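Local atomic coordinates of cytochrome C-550 (Paracoccus versutus, PDB entry 2BH4), a protein that probably carries electrons as a c-type cytochrome through its covalently bound heme c, here as a variant with its axial heme ligand replaced. Residues E73-E78 / V88-D93. The protein carries 1 engineered substitution. Residues are numbered along the deposited sequence; the frame is centred on the assembly and turned at random.
Sequences EADLIE and VEKTGD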
loop_
_atom_site.group_PDB
_atom_site.type_symbol
_atom_site.label_atom_id
_atom_site.label_comp_id
_atom_site.label_asym_id
_atom_site.label_seq_id
_atom_site.Cartn_x
_atom_site.Cartn_y
_atom_site.Cartn_z
ATOM N N GLU A 73 -8.513 3.967 3.644
ATOM C CA GLU A 73 -8.089 5.035 2.766
ATOM C C GLU A 73 -7.239 6.081 3.513
ATOM O O GLU A 73 -6.194 6.508 2.998
ATOM C CB GLU A 73 -9.316 5.664 2.091
ATOM C CG GLU A 73 -9.847 4.761 0.956
ATOM C CD GLU A 73 -11.061 5.347 0.242
ATOM O OE1 GLU A 73 -11.210 6.584 0.258
ATOM O OE2 GLU A 73 -11.843 4.565 -0.336
ATOM N N ALA A 74 -7.600 6.400 4.758
ATOM C CA ALA A 74 -6.850 7.392 5.534
ATOM C C ALA A 74 -5.421 6.907 5.848
ATOM O O ALA A 74 -4.441 7.651 5.697
ATOM C CB ALA A 74 -7.611 7.748 6.819
ATOM N N ASP A 75 -5.306 5.652 6.254
ATOM C CA ASP A 75 -3.990 5.093 6.568
ATOM C C ASP A 75 -3.142 4.975 5.299
ATOM O O ASP A 75 -1.939 5.241 5.338
ATOM C CB ASP A 75 -4.120 3.744 7.289
ATOM C CG ASP A 75 -4.250 3.907 8.794
ATOM O OD1 ASP A 75 -3.590 4.807 9.374
ATOM O OD2 ASP A 75 -4.961 3.101 9.415
ATOM N N LEU A 76 -3.747 4.595 4.174
ATOM C CA LEU A 76 -3.016 4.539 2.913
ATOM C C LEU A 76 -2.459 5.891 2.514
ATOM O O LEU A 76 -1.299 6.000 2.120
ATOM C CB LEU A 76 -3.879 3.991 1.788
ATOM C CG LEU A 76 -4.093 2.483 1.817
ATOM C CD1 LEU A 76 -5.243 2.088 0.921
ATOM C CD2 LEU A 76 -2.799 1.697 1.452
ATOM N N ILE A 77 -3.258 6.945 2.664
ATOM C CA ILE A 77 -2.765 8.265 2.300
ATOM C C ILE A 77 -1.539 8.625 3.150
ATOM O O ILE A 77 -0.541 9.125 2.636
ATOM C CB ILE A 77 -3.870 9.318 2.425
ATOM C CG1 ILE A 77 -4.905 9.076 1.331
ATOM C CG2 ILE A 77 -3.290 10.729 2.303
ATOM C CD1 ILE A 77 -6.163 9.905 1.499
ATOM N N GLU A 78 -1.609 8.346 4.449
ATOM C CA GLU A 78 -0.494 8.661 5.345
ATOM C C GLU A 78 0.740 7.832 5.003
ATOM O O GLU A 78 1.841 8.362 4.883
ATOM C CB GLU A 78 -0.899 8.459 6.808
ATOM C CG GLU A 78 -1.927 9.490 7.313
ATOM C CD GLU A 78 -2.310 9.300 8.757
ATOM O OE1 GLU A 78 -1.769 8.361 9.396
ATOM O OE2 GLU A 78 -3.165 10.080 9.241
ATOM N N VAL A 88 6.453 3.896 12.669
ATOM C CA VAL A 88 6.819 4.282 14.025
ATOM C C VAL A 88 5.558 4.607 14.839
ATOM O O VAL A 88 5.427 4.221 15.985
ATOM C CB VAL A 88 7.806 5.459 14.028
ATOM C CG1 VAL A 88 8.031 5.985 15.463
ATOM C CG2 VAL A 88 9.106 5.064 13.393
ATOM N N GLU A 89 4.627 5.341 14.236
ATOM C CA GLU A 89 3.395 5.687 14.892
ATOM C C GLU A 89 2.605 4.461 15.328
ATOM O O GLU A 89 2.158 4.395 16.472
ATOM C CB GLU A 89 2.535 6.581 13.988
ATOM C CG GLU A 89 1.174 6.960 14.553
ATOM C CD GLU A 89 0.376 7.765 13.578
ATOM O OE1 GLU A 89 0.941 8.736 13.029
ATOM O OE2 GLU A 89 -0.801 7.417 13.338
ATOM N N LYS A 90 2.454 3.493 14.425
ATOM C CA LYS A 90 1.613 2.344 14.690
ATOM C C LYS A 90 2.274 1.309 15.595
ATOM O O LYS A 90 1.580 0.625 16.322
ATOM C CB LYS A 90 1.136 1.710 13.372
ATOM C CG LYS A 90 0.360 2.662 12.448
ATOM C CD LYS A 90 -0.852 3.287 13.103
ATOM C CE LYS A 90 -1.542 4.223 12.174
ATOM N NZ LYS A 90 -2.642 4.976 12.801
ATOM N N THR A 91 3.600 1.210 15.558
ATOM C CA THR A 91 4.311 0.266 16.432
ATOM C C THR A 91 4.677 0.844 17.794
ATOM O O THR A 91 4.877 0.095 18.757
ATOM C CB THR A 91 5.632 -0.221 15.824
ATOM O OG1 THR A 91 6.496 0.889 15.590
ATOM C CG2 THR A 91 5.427 -1.030 14.554
ATOM N N GLY A 92 4.823 2.161 17.859
ATOM C CA GLY A 92 5.332 2.837 19.042
ATOM C C GLY A 92 6.830 2.655 19.209
ATOM O O GLY A 92 7.370 2.899 20.300
ATOM N N ASP A 93 7.506 2.255 18.131
ATOM C CA ASP A 93 8.929 1.921 18.131
ATOM C C ASP A 93 9.684 2.828 17.160
ATOM O O ASP A 93 9.559 2.700 15.941
ATOM C CB ASP A 93 9.085 0.469 17.700
ATOM C CG ASP A 93 10.518 -0.036 17.772
ATOM O OD1 ASP A 93 11.439 0.737 18.129
ATOM O OD2 ASP A 93 10.706 -1.247 17.475
HETATM O O HOH W 1 -3.158 7.033 11.132
HETATM O O HOH W 2 -5.120 3.431 12.187
HETATM O O HOH W 3 0.669 9.368 10.486
#
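Lys90 leaves its helix with CG anti to its own carbonyl carbon, turns once at chi2 (-57°) and then runs straight, which carries its ammonium group across to the carboxylate of Asp75. The salt bridge is long, 3.6 Å from Lys90 NZ to Asp75 OD1, and CE of Lys90 lies just as near that oxygen. Water fills out the pairing. One molecule accepts from Lys90 NZ at 2.7 Å and lies close to both Asp75 OD1 and Glu78 OE1; a second accepts from Lys90 NZ and donates to Asp75 OD2 at 2.8 Å. Asp75 OD1 also accepts a hydrogen bond from the indole NE1 of Trp86. On its own helix, Lys90 NZ bonds to Glu89 OE2 at 3.1 Å, meeting it on the anti side, 24° out of the carboxylate plane. Glu78 OE1 and Glu89 OE2 lie 4.2 Å apart, a close pair of like charges, their carboxylates turned 70° apart; a third water donates to Glu78 OE1 and Glu89 OE1, and the nearby ammonium probably eases the repulsion. A methionine at Lys90 would probably leave Asp75 and Glu89 without their shared ammonium partner, and the acidic cluster with Glu78 less well compensated. This surface network spans the successive helices 73-81 and 83-91; beneath it Leu76 touches the heme and, with Ile77, packs on helix 108-117, while Lys90 and Thr91 rest against Val62 of helix 57-65.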